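Side-chain contacts in 6-phosphogluconate dehydrogenase, NAD-binding (Geobacter metallireducens, PDB 3PEF), which binds NADP+ and, as a beta-hydroxyacid dehydrogenase, probably reduces succinic semialdehyde to gamma-hydroxybutyrate: residues Asn142-Asp145 against Glu146-Gly150; Gly180-Ala183 against Cys184-Glu187. The protein carries 2 engineered substitutions. All coordinates share one frame; numbering follows the deposited sequence.

Both contacts are formed within single helices, and they lie on opposite sides of the chain's centre, one in the Rossmann-type nucleotide-binding part, the other in the mainly helical C-terminal part. Interaction 1 belongs to helix 141-154; interaction 2 belongs to the long helix 166-194, which also carries Lys171, the predicted active-site residue. Their centres are 37 Å apart and their nearest atoms about 25 Å, so neither touches the other. Interaction 1 is away from the known cofactor-binding residues. Interaction 2 does not touch the cofactor: the side chain of Met182 is about 11 Å from bound NADP+ and about 10 Å from the side chains of the NADP+-binding residues Ser124 and Ala231.

Interaction 1: residues Asn142-Asp145 against Glu146-Gly150; sequences NLYD and EAMPG
Met148 lays its terminal methyl over one face of the Tyr144 ring, one turn further along the same helix. The touch is apolar and off-centre: CE of Met148 is 3.3 Å from CZ of Tyr144, toward the hydroxyl end of the ring. Both side chains point the same way from the helix, each with CG anti to its own backbone N, and the methionine then bends at chi2 (57°) and chi3 (72°), folding the methyl back over the ring. The sulfur stands further off, with SD of Met148 5.3 Å from the Tyr144 ring centroid and 25° from the ring normal, a Met-aromatic contact above the face. His160 meets Tyr144 edge-to-face, and Ile158 touches both Tyr144 and Met148. A serine in place of Tyr144 would probably leave the Met148 methyl without the flat surface it covers, less restrained in its rotation, and His160 without its ring partner.

The backbone ladder is sound in the first turn and weakens where Tyr144 and Met148 meet. Glu146 N bonds Asn142 O at 2.9 Å, and Ala147 N bonds Leu143 O at 2.8 Å. Met148 N makes weak bonds to Tyr144 O (3.1 Å) and Asp145 O (3.4 Å). Pro149 has no N-H to offer and presents its CD to Asp145 O at 3.9 Å, which fits the kink in the helix here.

Glu146 reaches beyond the segments: its extended chain carries OE2 into a salt bridge with Arg115. Leu143 and Ala147 pack on strand residues, among them Leu117 and Phe62. Helix 141-154 thus covers the sheet as the helical element of the beta-alpha-beta crossover between parallel strands 133-139 and 157-160, in the Rossmann-type nucleotide-binding domain.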
loop_
_atom_site.group_PDB
_atom_site.type_symbol
_atom_site.label_atom_id
_atom_site.label_comp_id
_atom_site.label_asym_id
_atom_site.label_seq_id
_atom_site.Cartn_x
_atom_site.Cartn_y
_atom_site.Cartn_z
ATOM N N ASN A 142 -16.933 -12.628 37.770
ATOM C CA ASN A 142 -16.633 -12.652 39.192
ATOM C C ASN A 142 -15.203 -12.158 39.447
ATOM O O ASN A 142 -14.948 -11.364 40.359
ATOM C CB ASN A 142 -16.830 -14.063 39.737
ATOM C CG ASN A 142 -18.282 -14.513 39.652
ATOM O OD1 ASN A 142 -19.202 -13.689 39.702
ATOM N ND2 ASN A 142 -18.495 -15.818 39.516
ATOM N N LEU A 143 -14.276 -12.610 38.612
ATOM C CA LEU A 143 -12.905 -12.129 38.689
ATOM C C LEU A 143 -12.837 -10.640 38.348
ATOM O O LEU A 143 -12.099 -9.884 38.975
ATOM C CB LEU A 143 -11.999 -12.947 37.769
ATOM C CG LEU A 143 -10.540 -12.512 37.730
ATOM C CD1 LEU A 143 -9.975 -12.362 39.137
ATOM C CD2 LEU A 143 -9.730 -13.519 36.904
ATOM N N TYR A 144 -13.615 -10.221 37.359
ATOM C CA TYR A 144 -13.692 -8.805 37.008
ATOM C C TYR A 144 -14.047 -8.017 38.265
ATOM O O TYR A 144 -13.383 -7.045 38.615
ATOM C CB TYR A 144 -14.753 -8.608 35.932
ATOM C CG TYR A 144 -15.015 -7.179 35.515
ATOM C CD1 TYR A 144 -14.134 -6.507 34.680
ATOM C CD2 TYR A 144 -16.177 -6.517 35.918
ATOM C CE1 TYR A 144 -14.381 -5.193 34.271
ATOM C CE2 TYR A 144 -16.431 -5.214 35.520
ATOM C CZ TYR A 144 -15.527 -4.553 34.692
ATOM O OH TYR A 144 -15.771 -3.253 34.284
ATOM N N ASP A 145 -15.086 -8.462 38.963
ATOM C CA ASP A 145 -15.556 -7.740 40.136
ATOM C C ASP A 145 -14.505 -7.792 41.255
ATOM O O ASP A 145 -14.273 -6.809 41.965
ATOM C CB ASP A 145 -16.916 -8.290 40.598
ATOM C CG ASP A 145 -18.054 -7.926 39.642
ATOM O OD1 ASP A 145 -18.041 -6.798 39.095
ATOM O OD2 ASP A 145 -18.968 -8.760 39.441
ATOM N N GLU A 146 -13.845 -8.936 41.383
ATOM C CA GLU A 146 -12.811 -9.097 42.394
ATOM C C GLU A 146 -11.570 -8.238 42.127
ATOM O O GLU A 146 -10.949 -7.745 43.060
ATOM C CB GLU A 146 -12.426 -10.571 42.546
ATOM C CG GLU A 146 -11.484 -10.827 43.699
ATOM C CD GLU A 146 -11.303 -12.305 43.987
ATOM O OE1 GLU A 146 -10.321 -12.656 44.680
ATOM O OE2 GLU A 146 -12.142 -13.111 43.524
ATOM N N ALA A 147 -11.213 -8.053 40.859
ATOM C CA ALA A 147 -10.022 -7.281 40.527
ATOM C C ALA A 147 -10.293 -5.775 40.519
ATOM O O ALA A 147 -9.368 -4.967 40.515
ATOM C CB ALA A 147 -9.449 -7.729 39.183
ATOM N N MET A 148 -11.567 -5.403 40.525
ATOM C CA MET A 148 -11.951 -3.998 40.402
ATOM C C MET A 148 -11.189 -3.031 41.316
ATOM O O MET A 148 -10.817 -1.948 40.888
ATOM C CB MET A 148 -13.463 -3.829 40.600
ATOM C CG MET A 148 -13.976 -2.453 40.182
ATOM S SD MET A 148 -13.602 -2.062 38.454
ATOM C CE MET A 148 -14.739 -3.151 37.605
ATOM N N PRO A 149 -10.959 -3.408 42.584
ATOM C CA PRO A 149 -10.276 -2.451 43.466
ATOM C C PRO A 149 -8.875 -2.145 42.968
ATOM O O PRO A 149 -8.361 -1.046 43.188
ATOM C CB PRO A 149 -10.203 -3.191 44.807
ATOM C CG PRO A 149 -11.323 -4.161 44.762
ATOM C CD PRO A 149 -11.417 -4.601 43.317
ATOM N N GLY A 150 -8.268 -3.122 42.304
ATOM C CA GLY A 150 -6.971 -2.934 41.681
ATOM C C GLY A 150 -7.094 -2.130 40.398
ATOM O O GLY A 150 -6.353 -1.169 40.189
#

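Interaction 2: residues Gly180-Ala183 against Cys184-Glu187; sequences GMMA and CFCE
Met182 and Cys186 meet one turn apart on a regular alpha-helix, in a buried i to i+4 contact between sulfurs. The site lies on helix 166-194, the long helix that opens the C-terminal, largely helical domain of this beta-hydroxyacid dehydrogenase, where a second subunit packs against it. SD of Met182 comes to 3.8 Å from SG of Cys186. The methionine leaves the backbone with CG anti to N (chi1 180°) and then bends at chi2 and chi3, which keeps the sulfur close to its own helix. The same SD stands at the edge of the Phe185 ring, near its plane, 4.3 Å from CD2 of Phe185, a looser approach. Phe185 stacks on Phe216, while Met182 also touches Met215 and Phe278, and Cys186 packs on Phe282, so this flank packs against helix 214-224 and the C-terminal loops of the same chain.

An unbroken run of four i to i+4 backbone bonds keeps these positions fixed: Cys184 N to Gly180 O, Phe185 N to Met181 O (2.8 Å), Cys186 N to Met182 O (2.9 Å, nearly straight at 165°) and Glu187 N to Ala183 O.

Another flank faces the neighbouring subunit. Cys184 packs on Gly180 of the second subunit, where the glycine has no side chain to hold the partner off. The buried carboxylate of Glu187 is satisfied across the interface, OE1 by Ser258 OG and OE2 by Ala257 N of the second subunit; both partners belong to the start of helix 256-270, whose N-terminal end would probably favour a negative charge there. Within its own helix, Glu187 has its CG anti to the carbonyl carbon (chi1 -82°), and this CG rests 3.5 Å from Ala183 O.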
loop_
_atom_site.group_PDB
_atom_site.type_symbol
_atom_site.label_atom_id
_atom_site.label_comp_id
_atom_site.label_asym_id
_atom_site.label_seq_id
_atom_site.Cartn_x
_atom_site.Cartn_y
_atom_site.Cartn_z
ATOM N N GLY A 180 -2.006 3.705 12.127
ATOM C CA GLY A 180 -2.205 4.339 10.837
ATOM C C GLY A 180 -2.203 5.848 10.961
ATOM O O GLY A 180 -1.594 6.552 10.143
ATOM N N MET A 181 -2.871 6.378 11.984
ATOM C CA MET A 181 -2.889 7.833 12.095
ATOM C C MET A 181 -1.518 8.433 12.418
ATOM O O MET A 181 -1.187 9.491 11.898
ATOM C CB MET A 181 -4.061 8.393 12.934
ATOM C CG MET A 181 -4.035 8.177 14.411
ATOM S SD MET A 181 -5.698 8.525 15.104
ATOM C CE MET A 181 -5.609 10.297 15.378
ATOM N N MET A 182 -0.698 7.740 13.211
ATOM C CA MET A 182 0.686 8.185 13.414
ATOM C C MET A 182 1.459 8.197 12.081
ATOM O O MET A 182 2.158 9.171 11.742
ATOM C CB MET A 182 1.403 7.320 14.464
ATOM C CG MET A 182 2.870 7.716 14.728
ATOM S SD MET A 182 3.072 9.404 15.372
ATOM C CE MET A 182 2.348 9.205 16.996
ATOM N N ALA A 183 1.317 7.124 11.314
ATOM C CA ALA A 183 1.988 7.032 10.020
ATOM C C ALA A 183 1.563 8.188 9.105
ATOM O O ALA A 183 2.401 8.827 8.463
ATOM C CB ALA A 183 1.701 5.689 9.360
ATOM N N CYS A 184 0.265 8.468 9.064
ATOM C CA CYS A 184 -0.236 9.527 8.201
ATOM C C CYS A 184 0.244 10.894 8.680
ATOM O O CYS A 184 0.652 11.724 7.883
ATOM C CB CYS A 184 -1.766 9.491 8.144
ATOM S SG CYS A 184 -2.367 8.049 7.249
ATOM N N PHE A 185 0.179 11.108 9.992
ATOM C CA PHE A 185 0.573 12.359 10.624
ATOM C C PHE A 185 2.033 12.669 10.275
ATOM O O PHE A 185 2.365 13.783 9.880
ATOM C CB PHE A 185 0.380 12.200 12.140
ATOM C CG PHE A 185 0.777 13.407 12.972
ATOM C CD1 PHE A 185 0.204 14.654 12.750
ATOM C CD2 PHE A 185 1.669 13.262 14.033
ATOM C CE1 PHE A 185 0.539 15.750 13.546
ATOM C CE2 PHE A 185 2.027 14.359 14.842
ATOM C CZ PHE A 185 1.462 15.602 14.596
ATOM N N CYS A 186 2.895 11.664 10.400
ATOM C CA CYS A 186 4.307 11.831 10.099
ATOM C C CYS A 186 4.563 12.101 8.614
ATOM O O CYS A 186 5.384 12.940 8.276
ATOM C CB CYS A 186 5.109 10.623 10.587
ATOM S SG CYS A 186 5.156 10.494 12.398
ATOM N N GLU A 187 3.858 11.395 7.733
ATOM C CA GLU A 187 3.954 11.683 6.315
ATOM C C GLU A 187 3.604 13.146 6.055
ATOM O O GLU A 187 4.225 13.787 5.229
ATOM C CB GLU A 187 3.061 10.743 5.487
ATOM C CG GLU A 187 3.698 9.402 5.232
ATOM C CD GLU A 187 2.886 8.501 4.317
ATOM O OE1 GLU A 187 1.881 8.965 3.723
ATOM O OE2 GLU A 187 3.269 7.311 4.193
#